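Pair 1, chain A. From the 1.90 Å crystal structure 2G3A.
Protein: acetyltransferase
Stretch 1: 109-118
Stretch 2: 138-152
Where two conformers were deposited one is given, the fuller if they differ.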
# COMPACT_ATOMS: atom_id res chain seq x y z
N CYS A 109 11.60 -9.17 13.32
CA CYS A 109 11.24 -9.27 11.90
C CYS A 109 12.29 -10.01 11.09
O CYS A 109 13.45 -10.03 11.47
CB CYS A 109 11.01 -7.89 11.28
SG CYS A 109 9.58 -7.04 12.00
N MSE A 110 11.85 -10.60 9.98
CA MSE A 110 12.66 -11.39 9.07
C MSE A 110 13.15 -10.60 7.86
O MSE A 110 14.03 -11.04 7.11
CB MSE A 110 11.81 -12.55 8.53
CG MSE A 110 11.37 -13.56 9.56
SE MSE A 110 9.93 -14.63 8.75
CE MSE A 110 10.88 -15.29 7.29
N GLY A 111 12.56 -9.44 7.63
CA GLY A 111 12.91 -8.66 6.44
C GLY A 111 12.10 -7.38 6.30
O GLY A 111 11.21 -7.09 7.12
N ALA A 112 12.41 -6.62 5.26
CA ALA A 112 11.72 -5.34 4.99
C ALA A 112 11.31 -5.32 3.54
O ALA A 112 11.94 -5.95 2.69
CB ALA A 112 12.67 -4.14 5.27
N TYR A 113 10.25 -4.59 3.23
CA TYR A 113 9.99 -4.28 1.83
C TYR A 113 9.57 -2.84 1.63
O TYR A 113 9.18 -2.13 2.57
CB TYR A 113 9.02 -5.30 1.18
CG TYR A 113 7.59 -5.23 1.66
CD1 TYR A 113 6.58 -4.76 0.82
CD2 TYR A 113 7.23 -5.68 2.94
CE1 TYR A 113 5.25 -4.69 1.26
CE2 TYR A 113 5.91 -5.64 3.38
CZ TYR A 113 4.92 -5.15 2.53
OH TYR A 113 3.61 -5.10 2.97
N ILE A 114 9.64 -2.42 0.37
CA ILE A 114 9.53 -1.02 0.02
C ILE A 114 9.13 -0.90 -1.45
O ILE A 114 9.33 -1.83 -2.24
CB ILE A 114 10.88 -0.28 0.33
CG1 ILE A 114 10.67 1.23 0.45
CG2 ILE A 114 11.96 -0.60 -0.73
CD1 ILE A 114 11.84 1.95 1.23
N ASP A 115 8.53 0.23 -1.82
CA ASP A 115 8.22 0.44 -3.23
C ASP A 115 8.44 1.89 -3.64
O ASP A 115 8.49 2.77 -2.79
CB ASP A 115 6.80 -0.02 -3.55
CG ASP A 115 5.80 0.57 -2.60
OD1 ASP A 115 5.58 1.78 -2.67
OD2 ASP A 115 5.25 -0.17 -1.77
N THR A 116 8.58 2.14 -4.93
CA THR A 116 8.90 3.49 -5.39
C THR A 116 8.66 3.68 -6.89
O THR A 116 8.76 2.73 -7.66
CB THR A 116 10.38 3.88 -5.05
OG1 THR A 116 10.57 5.27 -5.32
CG2 THR A 116 11.39 3.08 -5.88
N MSE A 117 8.35 4.91 -7.28
CA MSE A 117 8.35 5.30 -8.69
C MSE A 117 9.48 6.28 -9.03
O MSE A 117 9.59 6.75 -10.15
CB MSE A 117 7.02 5.95 -9.05
CG MSE A 117 6.90 7.37 -8.52
SE MSE A 117 5.16 8.16 -8.93
CE MSE A 117 5.54 8.88 -10.71
N ASN A 118 10.33 6.56 -8.05
CA ASN A 118 11.40 7.56 -8.18
C ASN A 118 12.74 6.87 -8.41
O ASN A 118 13.21 6.14 -7.54
CB ASN A 118 11.42 8.39 -6.88
CG ASN A 118 12.43 9.51 -6.91
OD1 ASN A 118 13.45 9.42 -7.56
ND2 ASN A 118 12.14 10.56 -6.17
N PRO A 138 4.70 1.32 -18.23
CA PRO A 138 4.82 2.62 -17.57
C PRO A 138 3.53 3.16 -16.96
O PRO A 138 2.40 2.81 -17.39
CB PRO A 138 5.29 3.54 -18.70
CG PRO A 138 4.70 2.92 -19.96
CD PRO A 138 4.66 1.43 -19.70
N LEU A 139 3.71 4.02 -15.96
CA LEU A 139 2.64 4.92 -15.52
C LEU A 139 2.36 5.98 -16.63
O LEU A 139 3.16 6.16 -17.56
CB LEU A 139 3.02 5.59 -14.19
CG LEU A 139 3.44 4.66 -13.04
CD1 LEU A 139 3.67 5.40 -11.72
CD2 LEU A 139 2.48 3.49 -12.84
N SER A 140 1.21 6.67 -16.49
CA SER A 140 0.77 7.70 -17.44
C SER A 140 1.82 8.78 -17.59
O SER A 140 1.92 9.42 -18.62
CB SER A 140 -0.54 8.34 -16.96
OG SER A 140 -0.31 9.07 -15.77
N SER A 141 2.59 8.98 -16.53
CA SER A 141 3.62 9.99 -16.54
C SER A 141 5.00 9.47 -16.99
O SER A 141 5.95 10.25 -17.08
CB SER A 141 3.68 10.70 -15.19
OG SER A 141 3.33 9.83 -14.13
N GLY A 142 5.08 8.16 -17.27
CA GLY A 142 6.28 7.53 -17.83
C GLY A 142 7.20 6.75 -16.92
O GLY A 142 8.09 6.04 -17.39
N GLN A 143 7.00 6.87 -15.61
CA GLN A 143 7.81 6.17 -14.63
C GLN A 143 7.28 4.75 -14.46
O GLN A 143 6.28 4.37 -15.07
CB GLN A 143 7.73 6.89 -13.27
CG GLN A 143 8.10 8.37 -13.32
CD GLN A 143 6.99 9.24 -13.88
OE1 GLN A 143 5.81 8.82 -13.95
NE2 GLN A 143 7.35 10.45 -14.31
N SER A 144 7.99 3.96 -13.67
CA SER A 144 7.54 2.63 -13.29
C SER A 144 7.41 2.54 -11.77
O SER A 144 8.01 3.34 -11.04
CB SER A 144 8.51 1.56 -13.80
OG SER A 144 9.77 1.69 -13.17
N ILE A 145 6.62 1.58 -11.30
CA ILE A 145 6.65 1.21 -9.87
C ILE A 145 7.56 -0.01 -9.70
O ILE A 145 7.48 -0.96 -10.48
CB ILE A 145 5.24 0.91 -9.28
CG1 ILE A 145 4.28 2.08 -9.55
CG2 ILE A 145 5.35 0.60 -7.76
CD1 ILE A 145 2.85 1.89 -9.04
N THR A 146 8.45 0.04 -8.70
CA THR A 146 9.33 -1.10 -8.40
C THR A 146 9.13 -1.48 -6.94
O THR A 146 9.04 -0.58 -6.08
CB THR A 146 10.83 -0.77 -8.65
OG1 THR A 146 10.98 -0.26 -9.98
CG2 THR A 146 11.73 -2.03 -8.49
N TRP A 147 9.02 -2.79 -6.67
CA TRP A 147 8.95 -3.31 -5.31
C TRP A 147 10.27 -3.96 -5.02
O TRP A 147 10.88 -4.62 -5.90
CB TRP A 147 7.82 -4.34 -5.15
CG TRP A 147 6.42 -3.71 -5.14
CD1 TRP A 147 5.68 -3.34 -4.04
CD2 TRP A 147 5.62 -3.39 -6.29
NE1 TRP A 147 4.48 -2.79 -4.45
CE2 TRP A 147 4.42 -2.82 -5.82
CE3 TRP A 147 5.81 -3.52 -7.68
CZ2 TRP A 147 3.41 -2.38 -6.70
CZ3 TRP A 147 4.82 -3.09 -8.54
CH2 TRP A 147 3.62 -2.53 -8.04
N LEU A 148 10.73 -3.78 -3.79
CA LEU A 148 12.01 -4.34 -3.37
C LEU A 148 11.90 -5.00 -2.01
O LEU A 148 11.07 -4.60 -1.19
CB LEU A 148 13.10 -3.24 -3.33
CG LEU A 148 13.36 -2.47 -4.62
CD1 LEU A 148 12.59 -1.17 -4.64
CD2 LEU A 148 14.87 -2.18 -4.81
N GLU A 149 12.76 -5.99 -1.74
CA GLU A 149 12.85 -6.58 -0.40
C GLU A 149 14.28 -6.53 0.17
O GLU A 149 15.27 -6.43 -0.57
CB GLU A 149 12.39 -8.05 -0.43
CG GLU A 149 13.42 -8.96 -1.14
CD GLU A 149 13.01 -10.42 -1.25
OE1 GLU A 149 11.98 -10.81 -0.67
OE2 GLU A 149 13.74 -11.18 -1.93
N LYS A 150 14.38 -6.65 1.49
CA LYS A 150 15.65 -6.83 2.18
C LYS A 150 15.43 -7.83 3.31
O LYS A 150 14.73 -7.55 4.28
CB LYS A 150 16.22 -5.51 2.71
CG LYS A 150 17.65 -5.62 3.29
CD LYS A 150 18.22 -4.20 3.51
CE LYS A 150 19.68 -4.22 3.92
NZ LYS A 150 19.88 -4.70 5.31
N ARG A 151 16.04 -9.00 3.15
CA ARG A 151 15.89 -10.05 4.14
C ARG A 151 16.98 -9.87 5.19
O ARG A 151 18.13 -9.59 4.85
CB ARG A 151 15.96 -11.42 3.47
CG ARG A 151 15.10 -11.53 2.22
CD ARG A 151 15.08 -12.93 1.63
NE ARG A 151 14.11 -13.77 2.33
CZ ARG A 151 12.84 -13.93 1.98
NH1 ARG A 151 12.32 -13.34 0.90
NH2 ARG A 151 12.06 -14.71 2.73
N PHE A 152 16.60 -10.01 6.45
CA PHE A 152 17.55 -9.89 7.56
C PHE A 152 18.37 -11.16 7.84
O PHE A 152 17.90 -12.28 7.62
CB PHE A 152 16.83 -9.42 8.82
CG PHE A 152 16.03 -8.16 8.64
CD1 PHE A 152 14.96 -7.87 9.49
CD2 PHE A 152 16.34 -7.26 7.60
CE1 PHE A 152 14.22 -6.69 9.32
CE2 PHE A 152 15.62 -6.08 7.42
CZ PHE A 152 14.54 -5.80 8.29
O HOH W 1 3.61 -2.31 -1.56
O HOH W 2 10.59 5.32 -12.40

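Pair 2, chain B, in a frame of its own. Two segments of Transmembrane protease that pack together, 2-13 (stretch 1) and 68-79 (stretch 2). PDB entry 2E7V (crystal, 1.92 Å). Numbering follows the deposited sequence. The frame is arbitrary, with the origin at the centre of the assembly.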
# COMPACT_ATOMS: atom_id res chain seq x y z
N LYS B 2 -6.72 15.47 -20.29
CA LYS B 2 -6.56 13.99 -20.14
C LYS B 2 -7.73 13.38 -19.37
O LYS B 2 -8.79 13.99 -19.25
CB LYS B 2 -5.25 13.68 -19.44
CG LYS B 2 -5.02 14.44 -18.15
CD LYS B 2 -3.74 13.97 -17.48
CE LYS B 2 -2.54 14.11 -18.40
NZ LYS B 2 -1.28 13.58 -17.79
N LYS B 3 -7.54 12.17 -18.85
CA LYS B 3 -8.60 11.48 -18.11
C LYS B 3 -8.11 10.90 -16.78
O LYS B 3 -6.93 10.62 -16.60
CB LYS B 3 -9.18 10.36 -18.96
CG LYS B 3 -8.17 9.27 -19.30
CD LYS B 3 -8.24 8.86 -20.76
CE LYS B 3 -9.58 8.24 -21.11
NZ LYS B 3 -9.63 7.84 -22.55
N ALA B 4 -9.04 10.72 -15.85
CA ALA B 4 -8.72 10.18 -14.54
C ALA B 4 -9.01 8.69 -14.45
O ALA B 4 -9.99 8.20 -15.01
CB ALA B 4 -9.51 10.92 -13.46
N TYR B 5 -8.15 7.97 -13.73
CA TYR B 5 -8.30 6.53 -13.53
C TYR B 5 -8.13 6.21 -12.05
O TYR B 5 -7.31 6.83 -11.37
CB TYR B 5 -7.22 5.76 -14.31
CG TYR B 5 -7.52 5.51 -15.77
CD1 TYR B 5 -6.49 5.25 -16.67
CD2 TYR B 5 -8.83 5.50 -16.24
CE1 TYR B 5 -6.76 4.99 -18.02
CE2 TYR B 5 -9.11 5.24 -17.58
CZ TYR B 5 -8.07 4.98 -18.46
OH TYR B 5 -8.35 4.71 -19.78
N PHE B 6 -8.91 5.25 -11.57
CA PHE B 6 -8.81 4.81 -10.19
C PHE B 6 -8.49 3.32 -10.16
O PHE B 6 -9.01 2.53 -10.96
CB PHE B 6 -10.12 5.04 -9.44
CG PHE B 6 -10.39 6.47 -9.11
CD1 PHE B 6 -9.82 7.05 -7.99
CD2 PHE B 6 -11.21 7.25 -9.93
CE1 PHE B 6 -10.07 8.39 -7.67
CE2 PHE B 6 -11.46 8.59 -9.63
CZ PHE B 6 -10.89 9.16 -8.50
N TYR B 7 -7.62 2.95 -9.23
CA TYR B 7 -7.24 1.57 -9.03
C TYR B 7 -7.29 1.34 -7.53
O TYR B 7 -7.04 2.25 -6.74
CB TYR B 7 -5.82 1.31 -9.54
CG TYR B 7 -5.72 1.37 -11.04
CD1 TYR B 7 -5.84 0.21 -11.81
CD2 TYR B 7 -5.60 2.60 -11.69
CE1 TYR B 7 -5.84 0.28 -13.22
CE2 TYR B 7 -5.60 2.68 -13.07
CZ TYR B 7 -5.73 1.52 -13.83
OH TYR B 7 -5.74 1.64 -15.20
N HIS B 8 -7.62 0.12 -7.14
CA HIS B 8 -7.66 -0.23 -5.73
C HIS B 8 -7.18 -1.65 -5.54
O HIS B 8 -7.31 -2.48 -6.45
CB HIS B 8 -9.08 -0.07 -5.15
CG HIS B 8 -10.08 -1.06 -5.68
ND1 HIS B 8 -10.74 -0.88 -6.88
CD2 HIS B 8 -10.52 -2.23 -5.17
CE1 HIS B 8 -11.55 -1.91 -7.08
NE2 HIS B 8 -11.44 -2.74 -6.06
N SER B 9 -6.61 -1.92 -4.37
CA SER B 9 -6.11 -3.24 -4.05
C SER B 9 -6.16 -3.42 -2.54
O SER B 9 -6.26 -2.44 -1.78
CB SER B 9 -4.67 -3.40 -4.52
OG SER B 9 -4.51 -2.88 -5.83
N SER B 10 -6.11 -4.67 -2.11
CA SER B 10 -6.08 -5.00 -0.69
C SER B 10 -4.65 -5.46 -0.44
O SER B 10 -4.20 -6.47 -0.99
CB SER B 10 -7.06 -6.11 -0.37
OG SER B 10 -8.40 -5.66 -0.54
N PHE B 11 -3.93 -4.70 0.37
CA PHE B 11 -2.54 -5.00 0.68
C PHE B 11 -2.39 -5.63 2.05
O PHE B 11 -2.93 -5.13 3.04
CB PHE B 11 -1.70 -3.73 0.71
CG PHE B 11 -1.55 -3.06 -0.62
CD1 PHE B 11 -0.51 -3.42 -1.48
CD2 PHE B 11 -2.41 -2.03 -0.99
CE1 PHE B 11 -0.32 -2.74 -2.69
CE2 PHE B 11 -2.23 -1.36 -2.19
CZ PHE B 11 -1.17 -1.72 -3.05
N GLN B 12 -1.63 -6.71 2.11
CA GLN B 12 -1.36 -7.33 3.40
C GLN B 12 -0.41 -6.35 4.11
O GLN B 12 0.61 -5.96 3.55
CB GLN B 12 -0.66 -8.68 3.20
CG GLN B 12 -1.58 -9.80 2.72
CD GLN B 12 -1.26 -10.26 1.31
OE1 GLN B 12 -1.85 -9.77 0.33
NE2 GLN B 12 -0.33 -11.19 1.18
N ILE B 13 -0.75 -5.94 5.33
CA ILE B 13 0.10 -5.01 6.06
C ILE B 13 0.96 -5.83 7.01
O ILE B 13 0.55 -6.20 8.10
CB ILE B 13 -0.76 -3.97 6.84
CG1 ILE B 13 -1.70 -3.24 5.87
CG2 ILE B 13 0.15 -2.95 7.54
CD1 ILE B 13 -0.99 -2.60 4.64
N GLY B 68 -3.75 -10.63 11.53
CA GLY B 68 -3.02 -9.58 10.83
C GLY B 68 -3.93 -8.50 10.27
O GLY B 68 -5.14 -8.54 10.45
N VAL B 69 -3.33 -7.54 9.57
CA VAL B 69 -4.08 -6.43 9.00
C VAL B 69 -4.00 -6.36 7.47
O VAL B 69 -2.96 -6.66 6.88
CB VAL B 69 -3.56 -5.08 9.56
CG1 VAL B 69 -4.41 -3.92 9.05
CG2 VAL B 69 -3.54 -5.13 11.09
N VAL B 70 -5.10 -5.96 6.85
CA VAL B 70 -5.14 -5.77 5.40
C VAL B 70 -5.71 -4.38 5.17
O VAL B 70 -6.68 -3.99 5.82
CB VAL B 70 -6.06 -6.78 4.69
CG1 VAL B 70 -6.30 -6.32 3.25
CG2 VAL B 70 -5.41 -8.14 4.67
N ALA B 71 -5.09 -3.63 4.27
CA ALA B 71 -5.53 -2.28 3.98
C ALA B 71 -6.12 -2.18 2.58
O ALA B 71 -5.50 -2.59 1.60
CB ALA B 71 -4.37 -1.31 4.13
N ASP B 72 -7.35 -1.67 2.48
CA ASP B 72 -7.95 -1.48 1.17
C ASP B 72 -7.53 -0.07 0.79
O ASP B 72 -7.85 0.90 1.49
CB ASP B 72 -9.47 -1.62 1.22
CG ASP B 72 -9.91 -3.01 1.67
OD1 ASP B 72 -9.23 -4.00 1.32
OD2 ASP B 72 -10.93 -3.11 2.37
N VAL B 73 -6.80 0.02 -0.32
CA VAL B 73 -6.22 1.28 -0.81
C VAL B 73 -6.70 1.71 -2.19
O VAL B 73 -6.73 0.90 -3.13
CB VAL B 73 -4.67 1.13 -0.85
CG1 VAL B 73 -4.01 2.41 -1.38
CG2 VAL B 73 -4.15 0.78 0.54
N VAL B 74 -7.06 2.98 -2.33
CA VAL B 74 -7.48 3.52 -3.62
C VAL B 74 -6.34 4.39 -4.14
O VAL B 74 -5.72 5.13 -3.38
CB VAL B 74 -8.76 4.41 -3.50
CG1 VAL B 74 -8.95 5.21 -4.78
CG2 VAL B 74 -9.99 3.55 -3.26
N MET B 75 -6.04 4.27 -5.43
CA MET B 75 -4.99 5.07 -6.06
C MET B 75 -5.57 5.77 -7.28
O MET B 75 -6.22 5.13 -8.12
CB MET B 75 -3.81 4.17 -6.48
CG MET B 75 -3.03 3.52 -5.31
SD MET B 75 -2.09 2.03 -5.84
CE MET B 75 -3.46 0.88 -5.93
N LYS B 76 -5.35 7.09 -7.36
CA LYS B 76 -5.85 7.90 -8.48
C LYS B 76 -4.73 8.37 -9.41
O LYS B 76 -3.71 8.90 -8.95
CB LYS B 76 -6.58 9.15 -7.96
CG LYS B 76 -7.10 10.05 -9.09
CD LYS B 76 -7.94 11.21 -8.59
CE LYS B 76 -8.61 11.92 -9.77
NZ LYS B 76 -9.51 13.01 -9.34
N PHE B 77 -4.95 8.20 -10.72
CA PHE B 77 -3.99 8.60 -11.75
C PHE B 77 -4.64 9.44 -12.85
O PHE B 77 -5.84 9.32 -13.12
CB PHE B 77 -3.34 7.38 -12.42
CG PHE B 77 -2.63 6.47 -11.47
CD1 PHE B 77 -3.34 5.52 -10.73
CD2 PHE B 77 -1.25 6.59 -11.28
CE1 PHE B 77 -2.69 4.71 -9.80
CE2 PHE B 77 -0.59 5.78 -10.35
CZ PHE B 77 -1.31 4.84 -9.61
N ARG B 78 -3.83 10.28 -13.48
CA ARG B 78 -4.27 11.12 -14.58
C ARG B 78 -3.56 10.54 -15.80
O ARG B 78 -2.41 10.11 -15.70
CB ARG B 78 -3.81 12.57 -14.37
CG ARG B 78 -2.30 12.77 -14.59
CD ARG B 78 -1.88 14.24 -14.70
NE ARG B 78 -1.56 14.86 -13.41
CZ ARG B 78 -2.46 15.25 -12.52
NH1 ARG B 78 -3.76 15.10 -12.77
NH2 ARG B 78 -2.07 15.80 -11.38
N SER B 79 -4.22 10.52 -16.95
CA SER B 79 -3.58 10.00 -18.16
C SER B 79 -4.56 9.94 -19.32
O SER B 79 -5.16 10.95 -19.69
CB SER B 79 -2.99 8.62 -17.90
OG SER B 79 -1.95 8.32 -18.82
O HOH W 3 -0.57 -8.10 9.85

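Both pairs are two antiparallel β-strands joined edge to edge, with axes that approach to 4.5 Å and strand directions 166° apart in pair 1 and 156° apart in pair 2; 14 central residues superpose with an RMSD of 0.4 Å. In each, hydrogen-bonded and non-hydrogen-bonded residue pairs alternate in the same register, so that A:Ala112–A:Lys150, A:Ile114–A:Leu148 and A:Thr116–A:Thr146 match B:Tyr5–B:Phe77, B:Tyr7–B:Met75 and B:Ser9–B:Val73. Each of these couples is closed by two backbone bonds, for example A:Leu148 N to A:Ile114 O (2.9 Å) and B:Met75 N to B:Tyr7 O (2.6 Å). Between them, CA-H...O contacts fill the non-hydrogen-bonded sites: A:Trp147 CA lies 3.4 Å from A:Ile114 O, and B:Val74 CA lies 3.4 Å from B:Tyr7 O.

The side chains on this common frame differ. On the face carrying the hydrogen-bonded couples, pair 1 sets A:Ile114 CG2 3.9 Å from A:Leu148 CB; at the matching positions, B:Tyr7 CB lies 4.3 Å from B:Met75 CE. The B:Tyr7 ring also reaches diagonally to B:Phe77, with CD2 of B:Tyr7 3.8 Å from CD1 of B:Phe77 and the ring planes at 76°. Where pair 2 has B:Phe77, pair 1 has A:Lys150, whose end leads away from the partner strand. A:Thr146 and B:Val73, similar in shape, have side-chain centres only 0.3 Å apart.

On the other face, A:Asp115 and A:Trp147 match B:His8 and B:Val74. CB of A:Asp115 sits over the indole, 3.9 Å from the centroid of its five-membered ring, and water 1 links the two polar ends, donating to A:Asp115 OD2 (2.7 Å) and accepting a weak bond from A:Trp147 NE1 (3.1 Å). In pair 2 B:Val74 has no ring to offer, and the first-strand ring of B:Phe6 approaches it, CD1 of B:Phe6 to CG1 of B:Val74 at 3.8 Å, and also B:Lys76, CE1 of B:Phe6 to CB of B:Lys76 at 3.6 Å. Its counterpart, A:Tyr113, instead turns its end away from the second strand.

At A:Met117 and B:Ser10 the solutions diverge again. The selenomethionine A:Met117 extends its CE to 3.3 Å from A:Gln143 OE1 and 4.1 Å from A:Leu139 CD1, whereas the short B:Ser10 donates from OG to B:Asp72 OD1 (2.6 Å) and rests its CB 3.7 Å from B:Val70 CG1. The contact buries 826 Å² in pair 1 and 1146 Å² in pair 2.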